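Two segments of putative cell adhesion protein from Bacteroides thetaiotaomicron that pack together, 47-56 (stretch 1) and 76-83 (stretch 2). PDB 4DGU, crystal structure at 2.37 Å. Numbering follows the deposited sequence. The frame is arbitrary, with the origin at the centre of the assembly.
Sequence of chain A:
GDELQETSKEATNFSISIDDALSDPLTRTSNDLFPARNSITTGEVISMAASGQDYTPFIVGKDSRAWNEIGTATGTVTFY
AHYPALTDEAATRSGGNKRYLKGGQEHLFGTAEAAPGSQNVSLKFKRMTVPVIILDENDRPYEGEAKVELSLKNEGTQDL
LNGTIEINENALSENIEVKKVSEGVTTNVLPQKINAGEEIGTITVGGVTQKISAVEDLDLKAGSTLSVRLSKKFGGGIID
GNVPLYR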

ATOM      1  N   SER A  47     -14.084 -35.170  -0.663  1.00 51.19           N
ATOM      2  CA  SER A  47     -15.444 -35.273  -0.150  1.00 50.32           C
ATOM      3  C   SER A  47     -16.279 -34.395  -1.039  1.00 53.36           C
ATOM      4  O   SER A  47     -16.047 -33.190  -1.082  1.00 50.64           O
HETATM    5  N   MSE A  48     -17.206 -34.975  -1.794  1.00 50.64           N
HETATM    6  CA  MSE A  48     -18.020 -34.179  -2.683  1.00 49.07           C
HETATM    7  C   MSE A  48     -19.516 -34.352  -2.393  1.00 53.25           C
HETATM    8  O   MSE A  48     -19.943 -35.424  -1.993  1.00 53.89           O
ATOM      9  N   ALA A  49     -20.292 -33.270  -2.527  1.00 48.19           N
ATOM     10  CA  ALA A  49     -21.735 -33.245  -2.324  1.00 47.16           C
ATOM     11  C   ALA A  49     -22.420 -32.285  -3.295  1.00 49.35           C
ATOM     12  O   ALA A  49     -21.824 -31.299  -3.745  1.00 45.44           O
ATOM     13  N   ALA A  50     -23.668 -32.599  -3.627  1.00 47.35           N
ATOM     14  CA  ALA A  50     -24.542 -31.705  -4.351  1.00 46.86           C
ATOM     15  C   ALA A  50     -25.223 -30.888  -3.279  1.00 52.22           C
ATOM     16  O   ALA A  50     -25.403 -31.390  -2.155  1.00 50.65           O
ATOM     17  N   SER A  51     -25.604 -29.638  -3.600  1.00 50.13           N
ATOM     18  CA  SER A  51     -26.263 -28.751  -2.639  1.00 49.78           C
ATOM     19  C   SER A  51     -27.402 -29.472  -1.870  1.00 55.59           C
ATOM     20  O   SER A  51     -28.215 -30.200  -2.448  1.00 56.73           O
ATOM     21  N   GLY A  52     -27.402 -29.278  -0.562  1.00 53.61           N
ATOM     22  CA  GLY A  52     -28.389 -29.855   0.351  1.00 55.33           C
ATOM     23  C   GLY A  52     -28.237 -31.335   0.643  1.00 60.47           C
ATOM     24  O   GLY A  52     -29.177 -31.943   1.137  1.00 60.77           O
ATOM     25  N   GLN A  53     -27.061 -31.925   0.336  1.00 57.58           N
ATOM     26  CA  GLN A  53     -26.768 -33.359   0.482  1.00 56.65           C
ATOM     27  C   GLN A  53     -25.496 -33.574   1.283  1.00 58.20           C
ATOM     28  O   GLN A  53     -24.769 -32.624   1.525  1.00 55.42           O
ATOM     29  N   ASP A  54     -25.235 -34.819   1.702  1.00 56.30           N
ATOM     30  CA  ASP A  54     -24.045 -35.158   2.495  1.00 56.01           C
ATOM     31  C   ASP A  54     -22.842 -35.346   1.604  1.00 56.11           C
ATOM     32  O   ASP A  54     -22.985 -35.821   0.476  1.00 52.69           O
ATOM     33  N   TYR A  55     -21.647 -35.026   2.141  1.00 53.17           N
ATOM     34  CA  TYR A  55     -20.370 -35.221   1.452  1.00 51.52           C
ATOM     35  C   TYR A  55     -20.047 -36.718   1.401  1.00 57.18           C
ATOM     36  O   TYR A  55     -20.153 -37.413   2.409  1.00 56.59           O
ATOM     37  N   THR A  56     -19.739 -37.229   0.215  1.00 55.18           N
ATOM     38  CA  THR A  56     -19.380 -38.639   0.030  1.00 56.21           C
ATOM     39  C   THR A  56     -17.996 -38.692  -0.651  1.00 60.59           C
ATOM     40  O   THR A  56     -17.639 -37.762  -1.392  1.00 57.48           O
ATOM     41  N   THR A  76     -29.725 -26.778 -13.234  1.00 46.91           N
ATOM     42  CA  THR A  76     -28.318 -26.714 -12.871  1.00 45.52           C
ATOM     43  C   THR A  76     -28.132 -27.222 -11.447  1.00 46.15           C
ATOM     44  O   THR A  76     -28.942 -26.923 -10.568  1.00 42.71           O
ATOM     45  N   VAL A  77     -27.042 -27.981 -11.240  1.00 44.13           N
ATOM     46  CA  VAL A  77     -26.633 -28.577  -9.966  1.00 43.41           C
ATOM     47  C   VAL A  77     -25.361 -27.912  -9.497  1.00 48.13           C
ATOM     48  O   VAL A  77     -24.401 -27.761 -10.267  1.00 46.79           O
ATOM     49  N   THR A  78     -25.319 -27.581  -8.209  1.00 45.92           N
ATOM     50  CA  THR A  78     -24.123 -27.022  -7.600  1.00 43.39           C
ATOM     51  C   THR A  78     -23.472 -28.129  -6.768  1.00 46.47           C
ATOM     52  O   THR A  78     -24.140 -28.751  -5.942  1.00 45.27           O
ATOM     53  N   PHE A  79     -22.164 -28.362  -7.001  1.00 41.21           N
ATOM     54  CA  PHE A  79     -21.362 -29.320  -6.274  1.00 38.87           C
ATOM     55  C   PHE A  79     -20.378 -28.572  -5.370  1.00 43.81           C
ATOM     56  O   PHE A  79     -20.002 -27.450  -5.676  1.00 41.64           O
ATOM     57  N   TYR A  80     -20.005 -29.195  -4.239  1.00 41.78           N
ATOM     58  CA  TYR A  80     -19.096 -28.693  -3.217  1.00 41.62           C
ATOM     59  C   TYR A  80     -18.120 -29.776  -2.886  1.00 46.45           C
ATOM     60  O   TYR A  80     -18.527 -30.928  -2.764  1.00 48.05           O
ATOM     61  N   ALA A  81     -16.833 -29.447  -2.750  1.00 41.29           N
ATOM     62  CA  ALA A  81     -15.836 -30.467  -2.470  1.00 41.57           C
ATOM     63  C   ALA A  81     -14.754 -29.987  -1.514  1.00 47.47           C
ATOM     64  O   ALA A  81     -14.317 -28.839  -1.598  1.00 48.39           O
ATOM     65  N   HIS A  82     -14.299 -30.886  -0.633  1.00 44.33           N
ATOM     66  CA  HIS A  82     -13.199 -30.662   0.306  1.00 42.99           C
ATOM     67  C   HIS A  82     -12.020 -31.548  -0.039  1.00 45.68           C
ATOM     68  O   HIS A  82     -12.203 -32.718  -0.356  1.00 44.79           O
ATOM     69  N   TYR A  83     -10.813 -30.975   0.009  1.00 43.58           N
ATOM     70  CA  TYR A  83      -9.558 -31.684  -0.168  1.00 44.57           C
ATOM     71  C   TYR A  83      -8.563 -31.195   0.878  1.00 49.65           C
ATOM     72  O   TYR A  83      -8.295 -30.008   0.932  1.00 47.19           O
TER

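The most distinctive feature of this contact is a tyrosine that belongs to neither of the paired strands yet lies across the sheet they form. Tyr-55 sits in the loop that follows strand 47-50, its CA-to-CB bond points toward stretch 2, and chi1 in the m well (-72°) lays the ring along Tyr-80, Ala-81 and His-82. The edge of the ring meets the opposing backbone, Tyr-55 CE1 lying 3.4 Å from Tyr-80 O, and the same carbon, Tyr-55 CE1, packs 3.8 Å from Tyr-80 CB. One face receives the edge of the His-82 imidazole, the ring centroids 4.9 Å apart and the planes inclined at 76°. A long, flat side chain suits this place because it can use both its edge and its face. Tyr-55 OH packs 3.5 Å from Tyr-80 CB and is hydrogen-bonded elsewhere in the structure.

Beneath this ring the strands 47-50 and 77-83 run antiparallel. Ser-47 N donates a hydrogen bond to His-82 O at 3.1 Å and Ser-47 O accepts one from His-82 N at 2.9 Å; likewise Ala-49 N donates to Tyr-80 O at 2.9 Å and Ala-49 O accepts from Tyr-80 N at 2.8 Å. Beyond the strand end, Ser-51 N donates to Thr-78 O at 2.9 Å. As in any extended strand, successive side chains alternate between the two faces of the sheet.

Ser-47, Ala-49, Tyr-80 and His-82 share the face covered by Tyr-55. Here the small residues of stretch 1 lie across from the large rings of stretch 2. Ser-47, chi1 m, brings Ser-47 CB within 4.3 Å of His-82 CB, while its buried hydroxyl is satisfied elsewhere in the structure. His-82, also m (-71°), brings the end of its side chain nearer to stretch 1, where its ring edge can meet Tyr-55; a flat imidazole suits that approach, and its NE2 has a hydrogen-bonding partner elsewhere. Tyr-80, again m (-60°), has the largest area covered by the other stretch. Its ring reaches along the sheet to the turn, where Ser-51 CB lies at the ring edge, 3.8 Å from Tyr-80 CE2. Ser-51, chi1 t, points its CB sideways, and its short side chain can sit beside the ring at the open border of the contact.

The other face carries Met-48, Ala-50, Phe-79 and Ala-81 and is apolar. Met-48, present as selenomethionine, has chi1 and chi2 both t and chi3 p. This long, unbranched chain, extended through chi2, passes Ala-81, with Met-48 CG 4.4 Å from Ala-81 CB, and places Met-48 SE 5.3 Å from the centroid of the Phe-79 ring in an oblique selenium-aromatic approach. Phe-79 adopts m (-63°), and Phe-79 CE1 comes 4.2 Å from Ala-50 CB. Ala-50 CB also meets Val-77 CG1 at 4.0 Å, Val-77 being t; the compact alanine fits beside both the ring and the branched side chain.

A type II turn runs from Ala-50 to Gln-53. Gly-52 adopts a positive phi (75°), a conformation glycine tolerates readily, and Gln-53 and Asp-54 do not reach stretch 2.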

ATOM      1  CB  SER A  47     -15.539 -34.813   1.302  1.00 51.32           C
ATOM      2  OG  SER A  47     -14.751 -35.642   2.126  1.00 62.54           O
HETATM    3  CB  MSE A  48     -17.698 -34.550  -4.120  1.00 51.64           C
HETATM    4  CG  MSE A  48     -18.366 -33.646  -5.103  1.00 59.59           C
HETATM    5 SE   MSE A  48     -17.891 -34.034  -6.907  0.75 69.44          SE
HETATM    6  CE  MSE A  48     -18.643 -35.800  -7.071  1.00 67.65           C
ATOM      7  CB  ALA A  49     -22.062 -32.822  -0.900  1.00 47.73           C
ATOM      8  CB  ALA A  50     -25.550 -32.481  -5.177  1.00 47.87           C
ATOM      9  CB  SER A  51     -26.771 -27.486  -3.332  1.00 51.81           C
ATOM     10  OG  SER A  51     -27.914 -26.894  -2.726  1.00 61.42           O
ATOM     11  CB  GLN A  53     -26.640 -34.027  -0.904  1.00 56.70           C
ATOM     12  CG  GLN A  53     -27.909 -33.931  -1.749  1.00 61.35           C
ATOM     13  CD  GLN A  53     -29.106 -34.625  -1.125  1.00 78.81           C
ATOM     14  OE1 GLN A  53     -30.139 -34.011  -0.841  1.00 73.79           O
ATOM     15  NE2 GLN A  53     -29.006 -35.926  -0.918  1.00 67.96           N
ATOM     16  CB  ASP A  54     -24.251 -36.453   3.328  1.00 59.77           C
ATOM     17  CG  ASP A  54     -25.349 -36.451   4.381  1.00 80.59           C
ATOM     18  OD1 ASP A  54     -26.208 -37.369   4.346  1.00 86.01           O
ATOM     19  OD2 ASP A  54     -25.309 -35.585   5.298  1.00 86.91           O
ATOM     20  CB  TYR A  55     -19.256 -34.444   2.163  1.00 50.72           C
ATOM     21  CG  TYR A  55     -19.342 -32.940   1.976  1.00 48.35           C
ATOM     22  CD1 TYR A  55     -18.931 -32.343   0.789  1.00 47.48           C
ATOM     23  CD2 TYR A  55     -19.767 -32.106   3.014  1.00 48.72           C
ATOM     24  CE1 TYR A  55     -18.960 -30.957   0.623  1.00 42.80           C
ATOM     25  CE2 TYR A  55     -19.799 -30.712   2.860  1.00 48.17           C
ATOM     26  CZ  TYR A  55     -19.405 -30.146   1.655  1.00 49.09           C
ATOM     27  OH  TYR A  55     -19.452 -28.783   1.476  1.00 55.26           O
ATOM     28  CB  THR A  56     -20.483 -39.422  -0.721  1.00 59.91           C
ATOM     29  OG1 THR A  56     -20.862 -38.722  -1.911  1.00 58.48           O
ATOM     30  CG2 THR A  56     -21.724 -39.678   0.145  1.00 51.38           C
ATOM     31  CB  THR A  76     -27.679 -25.318 -13.034  1.00 60.20           C
ATOM     32  OG1 THR A  76     -28.200 -24.415 -12.073  1.00 71.18           O
ATOM     33  CG2 THR A  76     -27.816 -24.757 -14.424  1.00 54.70           C
ATOM     34  CB  VAL A  77     -26.425 -30.120 -10.093  1.00 47.38           C
ATOM     35  CG1 VAL A  77     -26.180 -30.758  -8.730  1.00 46.87           C
ATOM     36  CG2 VAL A  77     -27.611 -30.783 -10.768  1.00 48.49           C
ATOM     37  CB  THR A  78     -24.456 -25.774  -6.783  1.00 44.56           C
ATOM     38  OG1 THR A  78     -25.173 -24.875  -7.618  1.00 49.68           O
ATOM     39  CG2 THR A  78     -23.217 -25.093  -6.243  1.00 38.22           C
ATOM     40  CB  PHE A  79     -20.624 -30.265  -7.225  1.00 40.18           C
ATOM     41  CG  PHE A  79     -21.531 -31.119  -8.062  1.00 42.46           C
ATOM     42  CD1 PHE A  79     -22.029 -32.319  -7.571  1.00 46.18           C
ATOM     43  CD2 PHE A  79     -21.890 -30.729  -9.352  1.00 44.19           C
ATOM     44  CE1 PHE A  79     -22.894 -33.100  -8.339  1.00 47.11           C
ATOM     45  CE2 PHE A  79     -22.735 -31.509 -10.117  1.00 47.10           C
ATOM     46  CZ  PHE A  79     -23.236 -32.692  -9.602  1.00 46.01           C
ATOM     47  CB  TYR A  80     -19.862 -28.266  -1.961  1.00 43.81           C
ATOM     48  CG  TYR A  80     -20.868 -27.171  -2.218  1.00 48.31           C
ATOM     49  CD1 TYR A  80     -20.475 -25.837  -2.281  1.00 50.82           C
ATOM     50  CD2 TYR A  80     -22.215 -27.467  -2.433  1.00 49.82           C
ATOM     51  CE1 TYR A  80     -21.397 -24.820  -2.521  1.00 54.44           C
ATOM     52  CE2 TYR A  80     -23.151 -26.458  -2.656  1.00 51.06           C
ATOM     53  CZ  TYR A  80     -22.736 -25.132  -2.699  1.00 62.46           C
ATOM     54  OH  TYR A  80     -23.635 -24.122  -2.963  1.00 64.30           O
ATOM     55  CB  ALA A  81     -15.202 -30.945  -3.773  1.00 42.27           C
ATOM     56  CB  HIS A  82     -13.629 -30.934   1.761  1.00 44.00           C
ATOM     57  CG  HIS A  82     -14.566 -29.917   2.327  1.00 46.48           C
ATOM     58  ND1 HIS A  82     -14.106 -28.800   3.007  1.00 47.51           N
ATOM     59  CD2 HIS A  82     -15.919 -29.887   2.295  1.00 48.76           C
ATOM     60  CE1 HIS A  82     -15.188 -28.129   3.370  1.00 47.61           C
ATOM     61  NE2 HIS A  82     -16.304 -28.740   2.959  1.00 48.30           N
ATOM     62  CB  TYR A  83      -8.944 -31.597  -1.577  1.00 45.48           C
ATOM     63  CG  TYR A  83      -7.686 -32.436  -1.641  1.00 48.26           C
ATOM     64  CD1 TYR A  83      -7.757 -33.828  -1.695  1.00 51.41           C
ATOM     65  CD2 TYR A  83      -6.425 -31.851  -1.503  1.00 48.95           C
ATOM     66  CE1 TYR A  83      -6.606 -34.613  -1.650  1.00 54.83           C
ATOM     67  CE2 TYR A  83      -5.265 -32.626  -1.450  1.00 51.13           C
ATOM     68  CZ  TYR A  83      -5.361 -34.007  -1.534  1.00 60.25           C
ATOM     69  OH  TYR A  83      -4.226 -34.777  -1.491  1.00 62.85           O
TER